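Local coordinates for protein BtGH115A (Bacteroides thetaiotaomicron, PDB 5BY3) that acts as a family GH115 4-O-methyl-alpha-glucuronidase with specificity for decorated arabinogalactans, at residues T219-L224 against A248-G253; G253-R258 against S269-Q274; G261-V266 against R295-G300. All blocks are in the same frame, centred on the assembly; numbering follows the deposited sequence.

Contact 1 of 3, residues T219-L224 against A248-G253; sequences TLPFFL and ACNAAG
The carbonyl O of P221 is gripped twice, by L224 N at 3.0 Å and by the hydroxyl OG1 of T225; both bonds lie on the backbone of the proline whose ring meets N250 and G253. The ring touches through its outer carbons: P221 CG lies 3.7 Å from N250 ND2 and 3.8 Å from G253 C. The proline and asparagine side chains cross at about a right angle. N250 ND2 packs on CB and CG of the ring, while its weak hydrogen bond goes to M215 O. N250 is the N-cap of helix 251-258, and OD1 makes the capping bond. N250 CG stands anti to the backbone N (chi1 171°), which carries OD1 under the first turn of the helix, where G253 N donates to it at 3.0 Å. That bond is nearly straight at the hydrogen (165°), yet the donor lies above the carbonyl plane, 52° out of it. G253 leaves room for the proline: a CB built on it would fall 2.6 Å from P221 CG, a clash.

Strands 210-212 and 238-239, which precede the two segments, are neighbours in the parallel eight-stranded sheet, consistent with the TIM-barrel clan of this family; the contact joins the loop after strand 210-212 to the end of the loop after 238-239 and the first turn of helix 251-258.

At its other end F223 packs on A248. The ring carbon F223 CD2 approaches A248 O obliquely at 3.5 Å, and CE2 lies 4.0 Å from A248 CB. A248 O accepts a hydrogen bond from R279 NH1, and the side chain of R279, on helix 265-283, also touches F223. One face of the F223 ring is covered from within its own segment, F222 CD2 sitting 3.6 Å above its plane, over the centre.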
ATOM      1  N   THR A 219      -9.907  19.818   1.039  1.00 51.51           N
ATOM      2  CA  THR A 219     -11.094  18.945   1.047  1.00 52.66           C
ATOM      3  C   THR A 219     -12.094  19.274   2.196  1.00 48.73           C
ATOM      4  O   THR A 219     -11.688  19.632   3.293  1.00 48.14           O
ATOM      5  CB  THR A 219     -10.625  17.467   1.126  1.00 47.94           C
ATOM      6  OG1 THR A 219      -9.966  17.142  -0.087  1.00 45.85           O
ATOM      7  CG2 THR A 219     -11.763  16.482   1.331  1.00 47.80           C
ATOM      8  N   LEU A 220     -13.385  19.137   1.923  1.00 43.87           N
ATOM      9  CA  LEU A 220     -14.404  19.223   2.972  1.00 51.60           C
ATOM     10  C   LEU A 220     -14.293  18.048   3.948  1.00 51.32           C
ATOM     11  O   LEU A 220     -14.424  16.894   3.526  1.00 63.54           O
ATOM     12  CB  LEU A 220     -15.831  19.258   2.393  1.00 46.92           C
ATOM     13  CG  LEU A 220     -16.905  19.745   3.386  1.00 51.58           C
ATOM     14  CD1 LEU A 220     -16.763  21.243   3.663  1.00 41.15           C
ATOM     15  CD2 LEU A 220     -18.326  19.399   2.905  1.00 52.32           C
ATOM     16  N   PRO A 221     -14.063  18.327   5.251  1.00 49.43           N
ATOM     17  CA  PRO A 221     -14.013  17.197   6.189  1.00 46.65           C
ATOM     18  C   PRO A 221     -15.213  16.278   6.093  1.00 46.20           C
ATOM     19  O   PRO A 221     -16.360  16.731   5.939  1.00 46.86           O
ATOM     20  CB  PRO A 221     -13.925  17.877   7.554  1.00 45.03           C
ATOM     21  CG  PRO A 221     -13.145  19.128   7.253  1.00 47.12           C
ATOM     22  CD  PRO A 221     -13.624  19.590   5.899  1.00 45.28           C
ATOM     23  N   PHE A 222     -14.914  14.987   6.147  1.00 43.66           N
ATOM     24  CA  PHE A 222     -15.876  13.929   5.961  1.00 45.59           C
ATOM     25  C   PHE A 222     -17.156  14.131   6.741  1.00 51.02           C
ATOM     26  O   PHE A 222     -18.245  14.051   6.173  1.00 49.53           O
ATOM     27  CB  PHE A 222     -15.257  12.597   6.366  1.00 40.88           C
ATOM     28  CG  PHE A 222     -16.162  11.427   6.175  1.00 41.19           C
ATOM     29  CD1 PHE A 222     -16.303  10.844   4.938  1.00 40.77           C
ATOM     30  CD2 PHE A 222     -16.869  10.892   7.254  1.00 47.77           C
ATOM     31  CE1 PHE A 222     -17.127   9.744   4.761  1.00 41.09           C
ATOM     32  CE2 PHE A 222     -17.704   9.791   7.082  1.00 47.76           C
ATOM     33  CZ  PHE A 222     -17.833   9.224   5.825  1.00 45.47           C
ATOM     34  N   PHE A 223     -17.012  14.382   8.044  1.00 55.46           N
ATOM     35  CA  PHE A 223     -18.144  14.384   8.967  1.00 53.92           C
ATOM     36  C   PHE A 223     -18.908  15.704   8.968  1.00 51.76           C
ATOM     37  O   PHE A 223     -19.936  15.847   9.644  1.00 53.53           O
ATOM     38  CB  PHE A 223     -17.658  14.035  10.358  1.00 53.25           C
ATOM     39  CG  PHE A 223     -17.439  12.567  10.584  1.00 48.99           C
ATOM     40  CD1 PHE A 223     -18.514  11.665  10.540  1.00 47.92           C
ATOM     41  CD2 PHE A 223     -16.176  12.090  10.919  1.00 46.37           C
ATOM     42  CE1 PHE A 223     -18.335  10.308  10.793  1.00 43.48           C
ATOM     43  CE2 PHE A 223     -15.983  10.734  11.186  1.00 46.89           C
ATOM     44  CZ  PHE A 223     -17.064   9.843  11.127  1.00 47.93           C
ATOM     45  N   LEU A 224     -18.377  16.656   8.210  1.00 51.44           N
ATOM     46  CA  LEU A 224     -19.019  17.932   7.892  1.00 52.14           C
ATOM     47  C   LEU A 224     -19.625  17.916   6.490  1.00 53.76           C
ATOM     48  O   LEU A 224     -19.907  18.978   5.931  1.00 54.78           O
ATOM     49  CB  LEU A 224     -17.994  19.080   7.999  1.00 47.84           C
ATOM     50  CG  LEU A 224     -17.558  19.405   9.428  1.00 46.56           C
ATOM     51  CD1 LEU A 224     -16.777  20.706   9.482  1.00 37.78           C
ATOM     52  CD2 LEU A 224     -18.793  19.455  10.323  1.00 49.42           C
ATOM     53  N   ALA A 248     -12.176  11.012  15.883  1.00 52.20           N
ATOM     54  CA  ALA A 248     -12.930  11.118  14.621  1.00 53.08           C
ATOM     55  C   ALA A 248     -12.915  12.574  14.092  1.00 49.84           C
ATOM     56  O   ALA A 248     -13.785  12.979  13.313  1.00 50.98           O
ATOM     57  CB  ALA A 248     -14.351  10.611  14.819  1.00 51.64           C
ATOM     58  N   CYS A 249     -11.895  13.332  14.510  1.00 50.23           N
ATOM     59  CA  CYS A 249     -11.849  14.785  14.380  1.00 51.73           C
ATOM     60  C   CYS A 249     -10.717  15.272  13.509  1.00 52.25           C
ATOM     61  O   CYS A 249      -9.555  15.280  13.894  1.00 49.78           O
ATOM     62  CB  CYS A 249     -11.760  15.449  15.761  1.00 57.88           C
ATOM     63  SG  CYS A 249     -13.367  15.972  16.369  1.00 52.25           S
ATOM     64  N   ASN A 250     -11.088  15.687  12.313  1.00 56.82           N
ATOM     65  CA  ASN A 250     -10.142  16.231  11.364  1.00 52.83           C
ATOM     66  C   ASN A 250      -9.761  17.687  11.728  1.00 44.84           C
ATOM     67  O   ASN A 250     -10.402  18.629  11.283  1.00 41.38           O
ATOM     68  CB  ASN A 250     -10.711  16.107   9.929  1.00 47.88           C
ATOM     69  CG  ASN A 250      -9.877  16.852   8.894  1.00 48.39           C
ATOM     70  OD1 ASN A 250      -8.841  17.457   9.210  1.00 50.69           O
ATOM     71  ND2 ASN A 250     -10.333  16.828   7.657  1.00 54.59           N
ATOM     72  N   ALA A 251      -8.706  17.852  12.519  1.00 45.42           N
ATOM     73  CA  ALA A 251      -8.238  19.172  12.916  1.00 42.95           C
ATOM     74  C   ALA A 251      -7.868  20.026  11.699  1.00 51.55           C
ATOM     75  O   ALA A 251      -8.283  21.197  11.591  1.00 53.39           O
ATOM     76  CB  ALA A 251      -7.073  19.024  13.839  1.00 41.29           C
ATOM     77  N   ALA A 252      -7.152  19.402  10.750  1.00 65.88           N
ATOM     78  CA  ALA A 252      -6.656  20.051   9.503  1.00 63.56           C
ATOM     79  C   ALA A 252      -7.676  20.948   8.825  1.00 59.43           C
ATOM     80  O   ALA A 252      -7.384  22.111   8.564  1.00 65.05           O
ATOM     81  CB  ALA A 252      -6.101  19.022   8.521  1.00 59.21           C
ATOM     82  N   GLY A 253      -8.877  20.407   8.599  1.00 60.27           N
ATOM     83  CA  GLY A 253      -9.988  21.129   7.985  1.00 57.13           C
ATOM     84  C   GLY A 253     -10.990  21.741   8.959  1.00 58.65           C
ATOM     85  O   GLY A 253     -11.480  22.842   8.713  1.00 59.11           O
TER

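Contact 2 of 3, residues G253-R258 against S269-Q274; sequences GEWKIR and SPAVYQ
W255 carries the apolar contact, reaching V272 and A271 with the far rim of its six-membered ring. W255 CH2 lies 3.8 Å from V272 CG2, and the two side chains cross at about a right angle; the methyl comes at the ring obliquely. The same CH2 is 4.3 Å from A271 CB. The indole spans the gap between the backbones, which are 9.0 Å apart from W255 CA to V272 CA, because a chi1 near 180° (-175°) swings it out from its helix. W255 also forms T-shaped (edge-to-face) stacks with F275 and Y263.

A carbonyl adds an edge contact: A271 O lies near the ring plane, 4.0 Å from W255 CZ3. The two helices, 251-258 and 265-283, follow each other across a short loop in the connection between strands 238-239 and 290-291 of the parallel sheet.

Polar bonds surround the indole contact. W255 NE1 hydrogen-bonds to G261 O, holding the indole to the loop that follows its helix. With W255 cut back to an alanine, G261 O is likely to lose this donor and a gap to open beside A271 and V272. One turn on from E254, R258 NH1 forms a salt bridge with E254 OE2, in the guanidinium plane but from above the carboxylate; modelled at 2.5 Å, its exact length is doubtful. R279 NH2 is a second salt-bridge partner of that oxygen.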
ATOM      1  N   GLY A 253      -8.877  20.407   8.599  1.00 60.27           N
ATOM      2  CA  GLY A 253      -9.988  21.129   7.985  1.00 57.13           C
ATOM      3  C   GLY A 253     -10.990  21.741   8.959  1.00 58.65           C
ATOM      4  O   GLY A 253     -11.480  22.842   8.713  1.00 59.11           O
ATOM      5  N   GLU A 254     -11.289  21.035  10.057  1.00 60.92           N
ATOM      6  CA  GLU A 254     -12.402  21.399  10.986  1.00 57.86           C
ATOM      7  C   GLU A 254     -12.041  22.448  11.995  1.00 53.49           C
ATOM      8  O   GLU A 254     -12.883  23.251  12.308  1.00 58.76           O
ATOM      9  CB  GLU A 254     -12.977  20.190  11.753  1.00 56.76           C
ATOM     10  CG  GLU A 254     -13.693  19.190  10.873  1.00 55.83           C
ATOM     11  CD  GLU A 254     -14.306  18.056  11.651  1.00 59.75           C
ATOM     12  OE1 GLU A 254     -13.655  17.003  11.853  1.00 61.77           O
ATOM     13  OE2 GLU A 254     -15.457  18.228  12.065  1.00 62.26           O
ATOM     14  N   TRP A 255     -10.805  22.444  12.497  1.00 53.25           N
ATOM     15  CA  TRP A 255     -10.412  23.373  13.546  1.00 54.10           C
ATOM     16  C   TRP A 255     -10.629  24.861  13.219  1.00 58.04           C
ATOM     17  O   TRP A 255     -11.052  25.650  14.089  1.00 57.31           O
ATOM     18  CB  TRP A 255      -8.988  23.137  14.047  1.00 49.13           C
ATOM     19  CG  TRP A 255      -8.689  24.040  15.216  1.00 54.70           C
ATOM     20  CD1 TRP A 255      -7.940  25.183  15.202  1.00 54.64           C
ATOM     21  CD2 TRP A 255      -9.203  23.915  16.558  1.00 56.59           C
ATOM     22  NE1 TRP A 255      -7.923  25.758  16.451  1.00 57.23           N
ATOM     23  CE2 TRP A 255      -8.684  25.004  17.305  1.00 53.20           C
ATOM     24  CE3 TRP A 255     -10.022  22.973  17.207  1.00 52.34           C
ATOM     25  CZ2 TRP A 255      -8.955  25.180  18.665  1.00 51.09           C
ATOM     26  CZ3 TRP A 255     -10.300  23.155  18.572  1.00 55.60           C
ATOM     27  CH2 TRP A 255      -9.765  24.255  19.282  1.00 55.53           C
ATOM     28  N   LYS A 256     -10.337  25.239  11.979  1.00 60.56           N
ATOM     29  CA  LYS A 256     -10.565  26.613  11.566  1.00 61.94           C
ATOM     30  C   LYS A 256     -12.062  26.902  11.325  1.00 59.51           C
ATOM     31  O   LYS A 256     -12.444  28.055  11.273  1.00 64.92           O
ATOM     32  CB  LYS A 256      -9.675  27.005  10.372  1.00 61.28           C
ATOM     33  CG  LYS A 256     -10.183  26.620   8.982  1.00 66.45           C
ATOM     34  CD  LYS A 256      -9.523  25.352   8.449  1.00 76.86           C
ATOM     35  CE  LYS A 256      -8.259  25.640   7.638  1.00 81.32           C
ATOM     36  NZ  LYS A 256      -7.709  24.407   7.000  1.00 85.66           N
ATOM     37  N   ILE A 257     -12.889  25.862  11.180  1.00 53.02           N
ATOM     38  CA  ILE A 257     -14.345  26.021  10.979  1.00 52.55           C
ATOM     39  C   ILE A 257     -15.174  26.105  12.303  1.00 52.60           C
ATOM     40  O   ILE A 257     -16.112  26.911  12.394  1.00 54.14           O
ATOM     41  CB  ILE A 257     -14.915  24.907  10.042  1.00 56.73           C
ATOM     42  CG1 ILE A 257     -14.476  25.107   8.581  1.00 62.18           C
ATOM     43  CG2 ILE A 257     -16.438  24.818  10.110  1.00 59.94           C
ATOM     44  CD1 ILE A 257     -14.476  23.822   7.752  1.00 59.37           C
ATOM     45  N   ARG A 258     -14.810  25.291  13.302  1.00 49.46           N
ATOM     46  CA  ARG A 258     -15.639  24.968  14.470  1.00 51.87           C
ATOM     47  C   ARG A 258     -14.917  25.183  15.821  1.00 55.34           C
ATOM     48  O   ARG A 258     -15.550  25.155  16.888  1.00 57.08           O
ATOM     49  CB  ARG A 258     -15.950  23.472  14.458  1.00 56.79           C
ATOM     50  CG  ARG A 258     -17.074  22.882  13.612  1.00 59.73           C
ATOM     51  CD  ARG A 258     -16.950  21.343  13.684  1.00 54.83           C
ATOM     52  NE  ARG A 258     -16.606  20.893  15.037  1.00 49.31           N
ATOM     53  CZ  ARG A 258     -16.038  19.742  15.381  1.00 52.27           C
ATOM     54  NH1 ARG A 258     -15.694  18.839  14.495  1.00 63.75           N
ATOM     55  NH2 ARG A 258     -15.809  19.483  16.645  1.00 54.22           N
ATOM     56  N   SER A 269      -7.105  23.780  26.543  1.00 55.09           N
ATOM     57  CA  SER A 269      -7.857  22.495  26.655  1.00 58.03           C
ATOM     58  C   SER A 269      -9.388  22.542  26.698  1.00 55.07           C
ATOM     59  O   SER A 269     -10.015  21.648  26.161  1.00 59.58           O
ATOM     60  CB  SER A 269      -7.329  21.583  27.777  1.00 61.02           C
ATOM     61  OG  SER A 269      -7.349  22.232  29.026  1.00 67.49           O
ATOM     62  N   PRO A 270     -10.003  23.565  27.335  1.00 56.95           N
ATOM     63  CA  PRO A 270     -11.482  23.526  27.268  1.00 52.06           C
ATOM     64  C   PRO A 270     -12.097  23.587  25.888  1.00 53.06           C
ATOM     65  O   PRO A 270     -13.077  22.880  25.635  1.00 53.88           O
ATOM     66  CB  PRO A 270     -11.903  24.729  28.110  1.00 49.52           C
ATOM     67  CG  PRO A 270     -10.837  24.779  29.153  1.00 53.59           C
ATOM     68  CD  PRO A 270      -9.548  24.391  28.471  1.00 53.10           C
ATOM     69  N   ALA A 271     -11.534  24.422  25.009  1.00 54.35           N
ATOM     70  CA  ALA A 271     -12.038  24.550  23.635  1.00 48.61           C
ATOM     71  C   ALA A 271     -11.697  23.294  22.815  1.00 44.21           C
ATOM     72  O   ALA A 271     -12.445  22.909  21.935  1.00 41.68           O
ATOM     73  CB  ALA A 271     -11.471  25.799  22.966  1.00 45.86           C
ATOM     74  N   VAL A 272     -10.576  22.658  23.118  1.00 39.97           N
ATOM     75  CA  VAL A 272     -10.145  21.504  22.350  1.00 43.92           C
ATOM     76  C   VAL A 272     -11.070  20.360  22.739  1.00 52.23           C
ATOM     77  O   VAL A 272     -11.675  19.727  21.847  1.00 54.64           O
ATOM     78  CB  VAL A 272      -8.636  21.208  22.533  1.00 43.96           C
ATOM     79  CG1 VAL A 272      -8.250  19.885  21.904  1.00 44.76           C
ATOM     80  CG2 VAL A 272      -7.807  22.310  21.884  1.00 49.55           C
ATOM     81  N   TYR A 273     -11.252  20.169  24.058  1.00 51.43           N
ATOM     82  CA  TYR A 273     -12.191  19.179  24.604  1.00 52.37           C
ATOM     83  C   TYR A 273     -13.590  19.322  24.000  1.00 53.26           C
ATOM     84  O   TYR A 273     -14.153  18.328  23.533  1.00 63.10           O
ATOM     85  CB  TYR A 273     -12.210  19.172  26.148  1.00 56.75           C
ATOM     86  CG  TYR A 273     -13.175  18.172  26.740  1.00 51.68           C
ATOM     87  CD1 TYR A 273     -14.535  18.481  26.873  1.00 52.94           C
ATOM     88  CD2 TYR A 273     -12.735  16.921  27.161  1.00 53.88           C
ATOM     89  CE1 TYR A 273     -15.434  17.566  27.408  1.00 59.43           C
ATOM     90  CE2 TYR A 273     -13.617  15.992  27.700  1.00 55.78           C
ATOM     91  CZ  TYR A 273     -14.965  16.321  27.831  1.00 59.34           C
ATOM     92  OH  TYR A 273     -15.864  15.415  28.353  1.00 54.13           O
ATOM     93  N   GLN A 274     -14.123  20.540  23.985  1.00 53.88           N
ATOM     94  CA  GLN A 274     -15.448  20.831  23.430  1.00 54.78           C
ATOM     95  C   GLN A 274     -15.551  20.366  21.984  1.00 53.14           C
ATOM     96  O   GLN A 274     -16.435  19.603  21.645  1.00 55.78           O
ATOM     97  CB  GLN A 274     -15.737  22.335  23.491  1.00 63.07           C
ATOM     98  CG  GLN A 274     -16.002  22.900  24.890  1.00 87.07           C
ATOM     99  CD  GLN A 274     -16.425  24.376  24.892  1.00 90.88           C
ATOM    100  OE1 GLN A 274     -16.030  25.157  24.018  1.00 99.57           O
ATOM    101  NE2 GLN A 274     -17.239  24.760  25.877  1.00 87.08           N
TER

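Contact 3 of 3, residues G261-V266 against R295-G300; sequences GAYDYV and RGVHDG
Y263 is the residue that meets the other segment, bringing the CD2-CE2 side of its ring's rim against the backbone of R295 and G296. Y263 CE2 is 3.4 Å from R295 O, which lies at the ring edge near its plane, and 3.3 Å from G296 O, which approaches obliquely. The two contacts at CE2 are packing against carbonyl oxygens, and the ring reaches them with chi1 at -176°, the side chain extended away from its own backbone N. Nearer the root of the side chain, Y263 CB is 4.2 Å from V297 CG2, an apolar touch at the margin.

What positions Y263 is its own backbone, the centre of an inverse gamma turn, followed by D264, the N-cap of helix 265-283, whose OD1 accepts from N267 N. The ring also rests on P246, M294 and A251.

On the partner side the loop folds back on itself. R295 NH2 makes a weak, salt-bridging hydrogen bond to D299 OD2 at 3.3 Å, fairly straight at 159°, while E346 OE1 provides a further salt bridge to the same nitrogen. G300 O stands 3.9 Å above one face of the R295 guanidinium, toward its rim.

The contact therefore sets the turn leading into helix 265-283 against the loop between strand 290-291 and helix 308-329, with helix 251-258 alongside through A251 and, where H298 touches it, A252.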
ATOM      1  N   GLY A 261      -9.584  29.537  19.183  1.00 47.06           N
ATOM      2  CA  GLY A 261      -8.256  29.777  19.741  1.00 45.19           C
ATOM      3  C   GLY A 261      -7.284  28.733  19.268  1.00 49.03           C
ATOM      4  O   GLY A 261      -7.515  28.067  18.262  1.00 49.19           O
ATOM      5  N   ALA A 262      -6.176  28.598  19.969  1.00 53.11           N
ATOM      6  CA  ALA A 262      -5.144  27.655  19.545  1.00 57.84           C
ATOM      7  C   ALA A 262      -5.530  26.165  19.801  1.00 59.25           C
ATOM      8  O   ALA A 262      -6.196  25.857  20.799  1.00 61.79           O
ATOM      9  CB  ALA A 262      -3.793  28.018  20.173  1.00 49.72           C
ATOM     10  N   TYR A 263      -5.110  25.278  18.882  1.00 57.62           N
ATOM     11  CA  TYR A 263      -5.207  23.812  19.012  1.00 49.02           C
ATOM     12  C   TYR A 263      -4.077  23.322  19.895  1.00 51.00           C
ATOM     13  O   TYR A 263      -3.069  22.746  19.438  1.00 52.01           O
ATOM     14  CB  TYR A 263      -5.170  23.152  17.639  1.00 46.84           C
ATOM     15  CG  TYR A 263      -5.364  21.650  17.612  1.00 46.24           C
ATOM     16  CD1 TYR A 263      -6.605  21.076  17.891  1.00 47.11           C
ATOM     17  CD2 TYR A 263      -4.304  20.794  17.251  1.00 46.57           C
ATOM     18  CE1 TYR A 263      -6.788  19.687  17.828  1.00 49.99           C
ATOM     19  CE2 TYR A 263      -4.466  19.412  17.198  1.00 47.04           C
ATOM     20  CZ  TYR A 263      -5.715  18.861  17.488  1.00 53.02           C
ATOM     21  OH  TYR A 263      -5.897  17.496  17.432  1.00 54.24           O
ATOM     22  N   ASP A 264      -4.275  23.554  21.187  1.00 52.24           N
ATOM     23  CA  ASP A 264      -3.226  23.486  22.183  1.00 56.08           C
ATOM     24  C   ASP A 264      -3.900  23.041  23.473  1.00 57.60           C
ATOM     25  O   ASP A 264      -4.814  23.734  23.986  1.00 51.25           O
ATOM     26  CB  ASP A 264      -2.603  24.894  22.356  1.00 60.55           C
ATOM     27  CG  ASP A 264      -1.488  24.920  23.374  1.00 63.12           C
ATOM     28  OD1 ASP A 264      -1.769  24.968  24.586  1.00 69.01           O
ATOM     29  OD2 ASP A 264      -0.323  24.877  22.960  1.00 66.45           O
ATOM     30  N   TYR A 265      -3.467  21.893  23.995  1.00 51.63           N
ATOM     31  CA  TYR A 265      -4.146  21.348  25.160  1.00 57.33           C
ATOM     32  C   TYR A 265      -3.587  21.933  26.453  1.00 61.18           C
ATOM     33  O   TYR A 265      -4.320  22.093  27.433  1.00 64.87           O
ATOM     34  CB  TYR A 265      -4.118  19.815  25.167  1.00 53.05           C
ATOM     35  CG  TYR A 265      -5.360  19.172  25.746  1.00 51.14           C
ATOM     36  CD1 TYR A 265      -6.558  19.188  25.037  1.00 52.16           C
ATOM     37  CD2 TYR A 265      -5.337  18.523  27.002  1.00 52.46           C
ATOM     38  CE1 TYR A 265      -7.706  18.598  25.545  1.00 53.20           C
ATOM     39  CE2 TYR A 265      -6.475  17.905  27.514  1.00 47.18           C
ATOM     40  CZ  TYR A 265      -7.656  17.947  26.777  1.00 52.97           C
ATOM     41  OH  TYR A 265      -8.822  17.383  27.230  1.00 52.18           O
ATOM     42  N   VAL A 266      -2.299  22.283  26.435  1.00 65.39           N
ATOM     43  CA  VAL A 266      -1.648  22.903  27.601  1.00 63.54           C
ATOM     44  C   VAL A 266      -2.298  24.251  27.971  1.00 62.86           C
ATOM     45  O   VAL A 266      -2.453  24.527  29.146  1.00 67.80           O
ATOM     46  CB  VAL A 266      -0.093  22.969  27.463  1.00 63.07           C
ATOM     47  CG1 VAL A 266       0.575  23.628  28.670  1.00 56.08           C
ATOM     48  CG2 VAL A 266       0.483  21.567  27.287  1.00 52.38           C
ATOM     49  N   ARG A 295      -1.378  15.530  17.979  1.00 73.39           N
ATOM     50  CA  ARG A 295      -0.232  16.104  17.258  1.00 69.25           C
ATOM     51  C   ARG A 295      -0.611  17.537  16.883  1.00 71.83           C
ATOM     52  O   ARG A 295      -1.364  18.194  17.630  1.00 76.75           O
ATOM     53  CB  ARG A 295       0.133  15.262  16.019  1.00 68.73           C
ATOM     54  CG  ARG A 295       0.715  13.879  16.313  1.00 61.05           C
ATOM     55  CD  ARG A 295       0.932  13.078  15.026  1.00 64.39           C
ATOM     56  NE  ARG A 295       2.224  13.364  14.389  1.00 60.54           N
ATOM     57  CZ  ARG A 295       2.399  13.698  13.109  1.00 53.18           C
ATOM     58  NH1 ARG A 295       1.378  13.764  12.255  1.00 44.86           N
ATOM     59  NH2 ARG A 295       3.629  13.936  12.678  1.00 56.28           N
ATOM     60  N   GLY A 296      -0.104  18.016  15.744  1.00 68.10           N
ATOM     61  CA  GLY A 296      -0.479  19.326  15.216  1.00 61.50           C
ATOM     62  C   GLY A 296      -1.845  19.373  14.524  1.00 59.29           C
ATOM     63  O   GLY A 296      -2.642  18.406  14.599  1.00 52.08           O
ATOM     64  N   VAL A 297      -2.107  20.518  13.879  1.00 52.92           N
ATOM     65  CA  VAL A 297      -3.224  20.711  12.954  1.00 65.67           C
ATOM     66  C   VAL A 297      -3.202  19.720  11.753  1.00 71.69           C
ATOM     67  O   VAL A 297      -4.225  19.061  11.462  1.00 69.05           O
ATOM     68  CB  VAL A 297      -3.336  22.209  12.528  1.00 67.37           C
ATOM     69  CG1 VAL A 297      -4.162  22.385  11.250  1.00 68.90           C
ATOM     70  CG2 VAL A 297      -3.931  23.030  13.673  1.00 59.84           C
ATOM     71  N   HIS A 298      -2.042  19.610  11.088  1.00 75.33           N
ATOM     72  CA  HIS A 298      -1.790  18.592  10.049  1.00 82.01           C
ATOM     73  C   HIS A 298      -0.584  17.721  10.467  1.00 84.30           C
ATOM     74  O   HIS A 298      -0.709  16.905  11.378  1.00 86.39           O
ATOM     75  CB  HIS A 298      -1.607  19.234   8.656  1.00 87.97           C
ATOM     76  CG  HIS A 298      -1.888  18.301   7.509  1.00 92.61           C
ATOM     77  ND1 HIS A 298      -1.399  17.011   7.450  1.00 96.09           N
ATOM     78  CD2 HIS A 298      -2.597  18.480   6.369  1.00 91.79           C
ATOM     79  CE1 HIS A 298      -1.804  16.433   6.332  1.00 96.77           C
ATOM     80  NE2 HIS A 298      -2.532  17.306   5.659  1.00101.78           N
ATOM     81  N   ASP A 299       0.573  17.870   9.820  1.00 86.35           N
ATOM     82  CA  ASP A 299       1.811  17.348  10.413  1.00 84.07           C
ATOM     83  C   ASP A 299       2.487  18.398  11.319  1.00 83.49           C
ATOM     84  O   ASP A 299       1.988  19.525  11.481  1.00 79.88           O
ATOM     85  CB  ASP A 299       2.757  16.750   9.360  1.00 83.37           C
ATOM     86  CG  ASP A 299       2.482  15.251   9.099  1.00 84.27           C
ATOM     87  OD1 ASP A 299       1.399  14.900   8.578  1.00 73.77           O
ATOM     88  OD2 ASP A 299       3.355  14.420   9.418  1.00 73.69           O
ATOM     89  N   GLY A 300       3.595  17.998  11.933  1.00 89.57           N
ATOM     90  CA  GLY A 300       4.351  18.848  12.855  1.00 88.38           C
ATOM     91  C   GLY A 300       4.211  18.448  14.317  1.00 89.72           C
ATOM     92  O   GLY A 300       3.481  17.500  14.679  1.00 69.56           O
TER

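In the fold
From the N terminus, contact 1 comes first, closing a span of 23 residues that holds helix 228-235 and strand 238-239. Contact 2 opens only afterwards, though the two share G253 and helix 251-258; E254 packs on P221 and L224 where they adjoin. Contact 2 bridges just ten residues, bringing helix 251-258 to helix 265-283. Contact 3 crosses it, its first segment lying inside that short span and its second far beyond, past strand 290-291. Centres of contacts 2 and 3 are about 10 Å apart, those of 1 and 3 about 15 Å. Together they tie the loops following strands 210-212, 238-239 and 290-291 to helices 251-258 and 265-283.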